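Xylulose kinase (Escherichia coli, PDB 2ITM) catalyses the ATP-dependent phosphorylation of D-xylulose to D-xylulose 5-phosphate, the step that follows xylose isomerisation in bacterial xylose metabolism. Local coordinates at residues K181-D186 with L194-M199; M243-Q248 with P282-L287; V369-A374 with Q466-T471. All blocks are in the same frame, centred on the assembly; numbering follows the deposited sequence.

Interaction 1 of 3, residues K181-D186 with L194-M199; sequences KRDWSD and LSRDQM. With SO4 (sulfate ion), chain D.
Met199 lies over one face of the indole of Trp184, while the guanidinium of Arg196 brings NH2 to the indole's edge, near the ring plane. The guanidinium in turn has CB of Trp184 over one of its own faces and is ringed at its edge by Asp183, Asp186 and a sulfate ion. The arrangement joins a Met-aromatic contact to a small salt-bridge network, tying the short strand 183-184 to the 3-10 segment 196-198 in the N-terminal half of this FGGY kinase. CB of Met199 makes a CH-pi contact over the benzo ring, 3.4 Å from CZ2 of Trp184, and its chain then bends so that SD also sits above that ring, 17° off the normal from the centroid. Replacing the tryptophan with an alanine would probably open a gap beside Met199 and take away the indole face on which its CB and SD rest.

The charged layer is more open to solvent. CG of Asp183 stands trans to the backbone nitrogen (chi1 -177°), which carries the carboxylate to Arg196; NH2 of Arg196 donates hydrogen bonds to OD1 (2.7 Å) and OD2 (3.1 Å) of Asp183, both oxygens using their syn lone pairs. With the planes 61° apart this is a forked bond from one nitrogen, not the flat pairing of two nitrogens with two oxygens. Trp184 N also gives OD1 of Asp183 a weak bond, which ties the carboxylate to the backbone of the next residue. On Arg196, NH1 makes a longer, weak salt bridge of 3.4 Å to OD1 of Asp186. The sulfate, probably from the crystallisation liquor, sits at the NE-NH2 edge of the guanidinium, sharing NH2 with Asp183: its O2 accepts from NE and, at 2.8 Å, from NH2 of Arg196.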
loop_
_atom_site.group_PDB
_atom_site.type_symbol
_atom_site.label_atom_id
_atom_site.label_comp_id
_atom_site.label_asym_id
_atom_site.label_seq_id
_atom_site.Cartn_x
_atom_site.Cartn_y
_atom_site.Cartn_z
ATOM N N LYS A 181 32.228 22.646 -26.040
ATOM C CA LYS A 181 32.884 23.812 -26.648
ATOM C C LYS A 181 32.547 25.115 -25.943
ATOM O O LYS A 181 33.097 26.153 -26.259
ATOM C CB LYS A 181 32.560 23.906 -28.137
ATOM C CG LYS A 181 33.030 22.718 -28.950
ATOM C CD LYS A 181 33.245 23.092 -30.400
ATOM C CE LYS A 181 33.308 21.868 -31.297
ATOM N NZ LYS A 181 32.827 22.162 -32.654
ATOM N N ARG A 182 31.646 25.045 -24.974
ATOM C CA ARG A 182 31.224 26.222 -24.227
ATOM C C ARG A 182 30.744 27.328 -25.158
ATOM O O ARG A 182 31.029 28.496 -24.958
ATOM C CB ARG A 182 32.317 26.706 -23.305
ATOM C CG ARG A 182 32.933 25.599 -22.450
ATOM C CD ARG A 182 34.007 26.034 -21.485
ATOM N NE ARG A 182 33.468 26.571 -20.246
ATOM C CZ ARG A 182 33.020 25.849 -19.238
ATOM N NH1 ARG A 182 33.018 24.517 -19.289
ATOM N NH2 ARG A 182 32.546 26.450 -18.168
ATOM N N ASP A 183 29.999 26.932 -26.179
ATOM C CA ASP A 183 29.489 27.855 -27.184
ATOM C C ASP A 183 28.222 27.274 -27.814
ATOM O O ASP A 183 28.022 26.075 -27.806
ATOM C CB ASP A 183 30.566 28.121 -28.243
ATOM C CG ASP A 183 30.142 29.134 -29.277
ATOM O OD1 ASP A 183 29.312 30.005 -28.971
ATOM O OD2 ASP A 183 30.590 29.131 -30.430
ATOM N N TRP A 184 27.374 28.142 -28.349
ATOM C CA TRP A 184 26.152 27.707 -28.993
ATOM C C TRP A 184 26.421 26.699 -30.110
ATOM O O TRP A 184 27.478 26.710 -30.719
ATOM C CB TRP A 184 25.339 28.894 -29.518
ATOM C CG TRP A 184 25.000 29.981 -28.514
ATOM C CD1 TRP A 184 25.481 31.238 -28.504
ATOM C CD2 TRP A 184 24.082 29.904 -27.417
ATOM N NE1 TRP A 184 24.948 31.955 -27.466
ATOM C CE2 TRP A 184 24.081 31.155 -26.782
ATOM C CE3 TRP A 184 23.257 28.902 -26.907
ATOM C CZ2 TRP A 184 23.306 31.424 -25.674
ATOM C CZ3 TRP A 184 22.489 29.180 -25.806
ATOM C CH2 TRP A 184 22.517 30.424 -25.202
ATOM N N SER A 185 25.448 25.826 -30.340
ATOM C CA SER A 185 25.492 24.835 -31.402
ATOM C C SER A 185 24.577 25.201 -32.555
ATOM O O SER A 185 23.362 25.163 -32.427
ATOM C CB SER A 185 25.099 23.465 -30.867
ATOM O OG SER A 185 24.673 22.597 -31.899
ATOM N N ASP A 186 25.179 25.547 -33.683
ATOM C CA ASP A 186 24.437 25.988 -34.846
ATOM C C ASP A 186 23.439 24.922 -35.273
ATOM O O ASP A 186 22.320 25.222 -35.665
ATOM C CB ASP A 186 25.394 26.332 -35.987
ATOM C CG ASP A 186 26.080 27.679 -35.803
ATOM O OD1 ASP A 186 25.648 28.462 -34.949
ATOM O OD2 ASP A 186 27.056 28.037 -36.481
ATOM N N LEU A 194 16.130 28.741 -35.113
ATOM C CA LEU A 194 16.606 29.881 -34.380
ATOM C C LEU A 194 18.004 30.160 -34.857
ATOM O O LEU A 194 18.581 29.372 -35.580
ATOM C CB LEU A 194 16.581 29.595 -32.891
ATOM C CG LEU A 194 15.182 29.377 -32.331
ATOM C CD1 LEU A 194 15.197 28.933 -30.895
ATOM C CD2 LEU A 194 14.329 30.598 -32.508
ATOM N N SER A 195 18.534 31.302 -34.463
ATOM C CA SER A 195 19.901 31.616 -34.742
ATOM C C SER A 195 20.555 32.235 -33.516
ATOM O O SER A 195 19.887 32.594 -32.564
ATOM C CB SER A 195 20.015 32.562 -35.915
ATOM O OG SER A 195 19.578 33.851 -35.561
ATOM N N ARG A 196 21.874 32.355 -33.576
ATOM C CA ARG A 196 22.671 32.933 -32.504
ATOM C C ARG A 196 22.213 34.337 -32.151
ATOM O O ARG A 196 22.361 34.776 -31.026
ATOM C CB ARG A 196 24.148 32.944 -32.904
ATOM C CG ARG A 196 24.645 31.640 -33.468
ATOM C CD ARG A 196 26.097 31.644 -33.888
ATOM N NE ARG A 196 26.980 31.905 -32.766
ATOM C CZ ARG A 196 27.690 30.982 -32.147
ATOM N NH1 ARG A 196 27.640 29.723 -32.539
ATOM N NH2 ARG A 196 28.461 31.322 -31.139
ATOM N N ASP A 197 21.653 35.024 -33.135
ATOM C CA ASP A 197 21.125 36.366 -32.963
ATOM C C ASP A 197 19.960 36.390 -31.987
ATOM O O ASP A 197 19.637 37.425 -31.426
ATOM C CB ASP A 197 20.662 36.922 -34.314
ATOM C CG ASP A 197 21.691 36.728 -35.412
ATOM O OD1 ASP A 197 22.597 37.573 -35.532
ATOM O OD2 ASP A 197 21.675 35.768 -36.203
ATOM N N GLN A 198 19.331 35.241 -31.797
ATOM C CA GLN A 198 18.234 35.140 -30.853
ATOM C C GLN A 198 18.660 34.657 -29.469
ATOM O O GLN A 198 17.841 34.530 -28.587
ATOM C CB GLN A 198 17.102 34.281 -31.417
ATOM C CG GLN A 198 16.255 34.982 -32.436
ATOM C CD GLN A 198 15.696 34.044 -33.453
ATOM O OE1 GLN A 198 16.416 33.243 -34.023
ATOM N NE2 GLN A 198 14.408 34.137 -33.687
ATOM N N MET A 199 19.950 34.408 -29.298
ATOM C CA MET A 199 20.525 34.054 -28.007
ATOM C C MET A 199 21.274 35.217 -27.353
ATOM O O MET A 199 21.820 36.062 -28.040
ATOM C CB MET A 199 21.494 32.891 -28.154
ATOM C CG MET A 199 20.959 31.679 -28.863
ATOM S SD MET A 199 19.861 30.693 -27.857
ATOM C CE MET A 199 18.325 31.134 -28.594
HETATM S S SO4 D . 29.140 35.027 -31.237
HETATM O O1 SO4 D . 30.197 35.130 -30.240
HETATM O O2 SO4 D . 28.142 34.056 -30.799
HETATM O O3 SO4 D . 28.517 36.331 -31.413
HETATM O O4 SO4 D . 29.738 34.595 -32.496
HETATM O O HOH W 1 23.231 30.211 -35.870
#

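Interaction 2 of 3, residues M243-Q248 with P282-L287; sequences MVDANQ and PQRWHL
Arg284 carries this surface contact against Val244 and Asp245, and the residue before it already helps to shape its side chain. The carbonyl O of Gln283 accepts a bond from NE of Arg284 at 2.8 Å, folding the arginine back toward the preceding backbone. Next comes Arg284 itself, whose chain bends at chi2 (-55°) and again at chi3; its CD passes 3.4 Å from O of Val244. That same carbonyl lies at the guanidinium edge, near its plane, and receives a straight but weak bond from NH1 of Arg284 at 3.5 Å. NH1 also forms a salt bridge with OD1 of Asp245; at 2.5 Å the modelled separation is short enough that its exact value is doubtful. The carboxylate and guanidinium planes stand 56° apart, a one-oxygen contact and not a flat pairing.

Beyond the arginine, Trp285 begins strand 285-291 and bonds through its backbone to Ser263, just past strand 257-262; His286 pairs likewise with Phe277 of strand 275-278, and Leu287 with Ala261 of strand 257-262.

The facing loop runs from helix 233-241 into strand 249-253 of the same sheet. Its type II turn from Asp245 to Gln248 is closed by Gln248 N to Asp245 O at 2.9 Å. One arginine nitrogen thus serves both a carbonyl and a carboxylate; with no apolar side-chain packing between the segments, the link is mainly electrostatic and probably partly screened by solvent.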
loop_
_atom_site.group_PDB
_atom_site.type_symbol
_atom_site.label_atom_id
_atom_site.label_comp_id
_atom_site.label_asym_id
_atom_site.label_seq_id
_atom_site.Cartn_x
_atom_site.Cartn_y
_atom_site.Cartn_z
ATOM N N MET A 243 32.096 23.420 -4.039
ATOM C CA MET A 243 32.244 22.353 -4.989
ATOM C C MET A 243 32.714 22.865 -6.331
ATOM O O MET A 243 31.989 23.533 -7.036
ATOM C CB MET A 243 30.943 21.561 -5.107
ATOM C CG MET A 243 31.114 20.063 -5.035
ATOM S SD MET A 243 30.849 19.300 -3.447
ATOM C CE MET A 243 31.905 20.253 -2.423
ATOM N N VAL A 244 33.948 22.544 -6.673
ATOM C CA VAL A 244 34.779 23.449 -7.431
ATOM C C VAL A 244 35.776 22.742 -8.353
ATOM O O VAL A 244 36.086 23.241 -9.418
ATOM C CB VAL A 244 35.476 24.439 -6.502
ATOM C CG1 VAL A 244 36.931 24.578 -6.837
ATOM C CG2 VAL A 244 34.760 25.766 -6.491
ATOM N N ASP A 245 36.260 21.579 -7.947
ATOM C CA ASP A 245 37.229 20.843 -8.746
ATOM C C ASP A 245 36.807 19.411 -9.063
ATOM O O ASP A 245 35.982 18.834 -8.379
ATOM C CB ASP A 245 38.594 20.836 -8.068
ATOM C CG ASP A 245 39.275 22.165 -8.153
ATOM O OD1 ASP A 245 39.334 22.764 -9.223
ATOM O OD2 ASP A 245 39.814 22.683 -7.169
ATOM N N ALA A 246 37.411 18.849 -10.097
ATOM C CA ALA A 246 37.129 17.496 -10.530
ATOM C C ALA A 246 36.988 16.498 -9.390
ATOM O O ALA A 246 37.837 16.413 -8.515
ATOM C CB ALA A 246 38.163 17.031 -11.504
ATOM N N ASN A 247 35.893 15.751 -9.426
ATOM C CA ASN A 247 35.586 14.722 -8.447
ATOM C C ASN A 247 35.167 15.215 -7.072
ATOM O O ASN A 247 35.014 14.427 -6.161
ATOM C CB ASN A 247 36.724 13.710 -8.335
ATOM C CG ASN A 247 37.045 13.045 -9.657
ATOM O OD1 ASN A 247 36.213 12.366 -10.240
ATOM N ND2 ASN A 247 38.254 13.249 -10.135
ATOM N N GLN A 248 34.974 16.514 -6.920
ATOM C CA GLN A 248 34.186 16.998 -5.802
ATOM C C GLN A 248 32.710 16.714 -6.018
ATOM O O GLN A 248 32.194 16.898 -7.103
ATOM C CB GLN A 248 34.417 18.486 -5.555
ATOM C CG GLN A 248 35.811 18.831 -5.077
ATOM C CD GLN A 248 35.967 20.298 -4.789
ATOM O OE1 GLN A 248 36.267 21.086 -5.654
ATOM N NE2 GLN A 248 35.794 20.662 -3.540
ATOM N N PRO A 282 35.056 28.755 -14.983
ATOM C CA PRO A 282 35.800 28.562 -16.218
ATOM C C PRO A 282 36.482 27.208 -16.241
ATOM O O PRO A 282 36.996 26.764 -15.236
ATOM C CB PRO A 282 36.816 29.692 -16.177
ATOM C CG PRO A 282 36.170 30.727 -15.326
ATOM C CD PRO A 282 35.485 29.969 -14.278
ATOM N N GLN A 283 36.421 26.557 -17.391
ATOM C CA GLN A 283 36.996 25.244 -17.594
ATOM C C GLN A 283 36.524 24.217 -16.558
ATOM O O GLN A 283 37.270 23.340 -16.166
ATOM C CB GLN A 283 38.513 25.319 -17.637
ATOM C CG GLN A 283 39.072 25.957 -18.882
ATOM C CD GLN A 283 38.770 25.176 -20.137
ATOM O OE1 GLN A 283 39.384 24.151 -20.389
ATOM N NE2 GLN A 283 37.835 25.663 -20.928
ATOM N N ARG A 284 35.278 24.348 -16.128
ATOM C CA ARG A 284 34.685 23.382 -15.238
ATOM C C ARG A 284 33.376 22.842 -15.773
ATOM O O ARG A 284 32.598 23.563 -16.375
ATOM C CB ARG A 284 34.463 23.986 -13.861
ATOM C CG ARG A 284 35.692 24.105 -13.007
ATOM C CD ARG A 284 36.433 22.816 -12.804
ATOM N NE ARG A 284 37.732 22.893 -13.438
ATOM C CZ ARG A 284 38.829 23.266 -12.826
ATOM N NH1 ARG A 284 38.794 23.571 -11.554
ATOM N NH2 ARG A 284 39.962 23.328 -13.488
ATOM N N TRP A 285 33.143 21.564 -15.505
ATOM C CA TRP A 285 31.991 20.823 -15.990
ATOM C C TRP A 285 31.463 19.948 -14.852
ATOM O O TRP A 285 32.178 19.657 -13.917
ATOM C CB TRP A 285 32.416 19.914 -17.137
ATOM C CG TRP A 285 32.511 20.552 -18.454
ATOM C CD1 TRP A 285 31.513 20.730 -19.330
ATOM C CD2 TRP A 285 33.682 21.071 -19.066
ATOM N NE1 TRP A 285 31.977 21.341 -20.465
ATOM C CE2 TRP A 285 33.316 21.564 -20.320
ATOM C CE3 TRP A 285 35.014 21.175 -18.676
ATOM C CZ2 TRP A 285 34.221 22.145 -21.179
ATOM C CZ3 TRP A 285 35.906 21.747 -19.527
ATOM C CH2 TRP A 285 35.512 22.224 -20.767
ATOM N N HIS A 286 30.219 19.508 -14.955
ATOM C CA HIS A 286 29.595 18.711 -13.910
ATOM C C HIS A 286 28.514 17.753 -14.379
ATOM O O HIS A 286 27.900 17.941 -15.421
ATOM C CB HIS A 286 29.068 19.578 -12.769
ATOM C CG HIS A 286 27.705 20.147 -13.006
ATOM N ND1 HIS A 286 27.504 21.412 -13.501
ATOM C CD2 HIS A 286 26.475 19.629 -12.797
ATOM C CE1 HIS A 286 26.211 21.646 -13.593
ATOM N NE2 HIS A 286 25.565 20.579 -13.173
ATOM N N LEU A 287 28.297 16.721 -13.584
ATOM C CA LEU A 287 27.165 15.841 -13.750
ATOM C C LEU A 287 26.162 16.160 -12.667
ATOM O O LEU A 287 26.515 16.649 -11.611
ATOM C CB LEU A 287 27.597 14.382 -13.639
ATOM C CG LEU A 287 27.947 13.631 -14.912
ATOM C CD1 LEU A 287 28.608 14.516 -15.894
ATOM C CD2 LEU A 287 28.820 12.460 -14.605
#

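Interaction 3 of 3, residues V369-A374 with Q466-T471; sequences VGYALA and QPRRET
Helices 358-381 and 459-479 cross nearly perpendicularly where Tyr371 meets Arg469: the axes of their short segments pass 10.3 Å apart at -82°, and the CA atoms of these two residues are separated by 6.0 Å. Segment 466-471 is kinked, since neither Pro467 nor Arg468 gives a backbone bond to the turn before. Such steep crossings confine contact to a few side chains.

Tyr371 reaches across, its ring presenting one face to the backbone of the second helix at Arg468 O and Arg469 N. Its OH presses against the aliphatic part of Arg468, 3.2 Å from CB, and its CD1 lies 3.9 Å from CG of Arg469. A water near the ring plane joins the hydroxyl (Tyr371 OH 2.8 Å from its oxygen) weakly to NE of Arg468, the bridge in a contact where no direct hydrogen bond spans the helices.

Arg469 reaches in the reverse direction, from the second helix across to the first, with a bend at chi3 (94°). The methyl CB of Ala374 lies over one face of its guanidinium, 3.3 Å from NH2 of Arg469. The charge itself is met further along that helix, where NH2 forms a salt bridge with Asp378.

Around the crossing, Ile409 of helix 400-410 touches both Tyr371 and Ala374; Phe472, one residue past the second segment, also meets the tyrosine ring, and strand 328-333 receives Ala372 through Pro331 and Thr471 through Trp328.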
loop_
_atom_site.group_PDB
_atom_site.type_symbol
_atom_site.label_atom_id
_atom_site.label_comp_id
_atom_site.label_asym_id
_atom_site.label_seq_id
_atom_site.Cartn_x
_atom_site.Cartn_y
_atom_site.Cartn_z
ATOM N N VAL A 369 15.219 4.227 1.441
ATOM C CA VAL A 369 15.716 5.494 0.968
ATOM C C VAL A 369 17.229 5.441 0.805
ATOM O O VAL A 369 17.758 5.859 -0.202
ATOM C CB VAL A 369 15.314 6.651 1.889
ATOM C CG1 VAL A 369 15.957 7.933 1.424
ATOM C CG2 VAL A 369 13.821 6.793 1.944
ATOM N N GLY A 370 17.909 4.914 1.807
ATOM C CA GLY A 370 19.328 4.633 1.709
ATOM C C GLY A 370 19.723 3.874 0.463
ATOM O O GLY A 370 20.623 4.273 -0.243
ATOM N N TYR A 371 19.034 2.771 0.202
ATOM C CA TYR A 371 19.338 1.923 -0.939
ATOM C C TYR A 371 19.187 2.677 -2.262
ATOM O O TYR A 371 20.026 2.572 -3.138
ATOM C CB TYR A 371 18.458 0.677 -0.945
ATOM C CG TYR A 371 18.635 -0.265 0.224
ATOM C CD1 TYR A 371 19.857 -0.434 0.848
ATOM C CD2 TYR A 371 17.566 -0.984 0.699
ATOM C CE1 TYR A 371 19.997 -1.283 1.907
ATOM C CE2 TYR A 371 17.696 -1.835 1.758
ATOM C CZ TYR A 371 18.909 -1.986 2.361
ATOM O OH TYR A 371 19.010 -2.844 3.408
ATOM N N ALA A 372 18.094 3.423 -2.373
ATOM C CA ALA A 372 17.832 4.287 -3.508
ATOM C C ALA A 372 18.942 5.313 -3.756
ATOM O O ALA A 372 19.456 5.421 -4.855
ATOM C CB ALA A 372 16.505 4.968 -3.340
ATOM N N LEU A 373 19.304 6.041 -2.711
ATOM C CA LEU A 373 20.322 7.067 -2.797
ATOM C C LEU A 373 21.680 6.527 -3.237
ATOM O O LEU A 373 22.369 7.146 -4.019
ATOM C CB LEU A 373 20.444 7.821 -1.476
ATOM C CG LEU A 373 19.248 8.672 -1.041
ATOM C CD1 LEU A 373 19.444 9.252 0.328
ATOM C CD2 LEU A 373 18.905 9.741 -2.054
ATOM N N ALA A 374 22.050 5.363 -2.721
ATOM C CA ALA A 374 23.314 4.729 -3.055
ATOM C C ALA A 374 23.379 4.301 -4.515
ATOM O O ALA A 374 24.385 4.495 -5.176
ATOM C CB ALA A 374 23.567 3.558 -2.151
ATOM N N GLN A 466 25.179 -5.456 1.367
ATOM C CA GLN A 466 25.314 -5.654 -0.059
ATOM C C GLN A 466 24.244 -6.561 -0.663
ATOM O O GLN A 466 23.659 -6.220 -1.669
ATOM C CB GLN A 466 26.716 -6.101 -0.440
ATOM C CG GLN A 466 27.754 -5.010 -0.397
ATOM C CD GLN A 466 27.603 -4.010 -1.504
ATOM O OE1 GLN A 466 27.814 -4.334 -2.671
ATOM N NE2 GLN A 466 27.246 -2.785 -1.151
ATOM N N PRO A 467 23.978 -7.703 -0.043
ATOM C CA PRO A 467 22.896 -8.570 -0.506
ATOM C C PRO A 467 21.517 -7.939 -0.402
ATOM O O PRO A 467 20.651 -8.267 -1.181
ATOM C CB PRO A 467 22.991 -9.796 0.397
ATOM C CG PRO A 467 23.878 -9.420 1.512
ATOM C CD PRO A 467 24.733 -8.310 1.058
ATOM N N ARG A 468 21.329 -7.039 0.550
ATOM C CA ARG A 468 20.089 -6.294 0.638
ATOM C C ARG A 468 19.899 -5.295 -0.508
ATOM O O ARG A 468 18.801 -5.125 -1.004
ATOM C CB ARG A 468 19.965 -5.603 1.990
ATOM C CG ARG A 468 19.899 -6.557 3.151
ATOM C CD ARG A 468 19.985 -5.909 4.508
ATOM N NE ARG A 468 19.057 -6.511 5.456
ATOM C CZ ARG A 468 19.357 -7.551 6.194
ATOM N NH1 ARG A 468 20.557 -8.085 6.087
ATOM N NH2 ARG A 468 18.484 -8.064 7.035
ATOM N N ARG A 469 20.991 -4.651 -0.906
ATOM C CA ARG A 469 21.025 -3.754 -2.057
ATOM C C ARG A 469 20.652 -4.498 -3.329
ATOM O O ARG A 469 19.872 -4.014 -4.125
ATOM C CB ARG A 469 22.420 -3.133 -2.212
ATOM C CG ARG A 469 22.641 -1.828 -1.466
ATOM C CD ARG A 469 24.081 -1.464 -1.237
ATOM N NE ARG A 469 24.655 -0.589 -2.253
ATOM C CZ ARG A 469 23.963 0.181 -3.049
ATOM N NH1 ARG A 469 22.650 0.203 -2.960
ATOM N NH2 ARG A 469 24.574 0.932 -3.943
ATOM N N GLU A 470 21.238 -5.675 -3.499
ATOM C CA GLU A 470 20.920 -6.577 -4.592
ATOM C C GLU A 470 19.451 -6.937 -4.591
ATOM O O GLU A 470 18.808 -6.935 -5.611
ATOM C CB GLU A 470 21.752 -7.829 -4.430
ATOM C CG GLU A 470 21.840 -8.732 -5.633
ATOM C CD GLU A 470 22.725 -9.931 -5.356
ATOM O OE1 GLU A 470 23.805 -9.749 -4.762
ATOM O OE2 GLU A 470 22.327 -11.047 -5.710
ATOM N N THR A 471 18.933 -7.247 -3.423
ATOM C CA THR A 471 17.544 -7.621 -3.299
ATOM C C THR A 471 16.614 -6.446 -3.598
ATOM O O THR A 471 15.678 -6.568 -4.367
ATOM C CB THR A 471 17.270 -8.229 -1.919
ATOM O OG1 THR A 471 17.810 -9.547 -1.866
ATOM C CG2 THR A 471 15.803 -8.458 -1.731
HETATM O O HOH W 2 16.862 -4.543 4.076
#

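How the interactions relate
From the N terminus the three contacts follow in series, none nested in or crossing another. Interaction 1 closes a short loop around helix 186-190 in the N-terminal half. Interaction 2 closes a longer one that includes strands 249-253, 257-262 and 275-278, bringing the loop after helix 233-241 against the approach to strand 285-291. Interaction 3 closes the longest loop, 91 residues, joining helix 358-381 to the last helix. The first two touch: Arg182 NH1 lies 3.1 Å from Arg284 O, probably a hydrogen bond, and Arg182 also makes a cation-pi contact with Trp285. Interaction 3 stays apart, its nearest atoms about 13 Å from interaction 2 and about 25 Å from interaction 1.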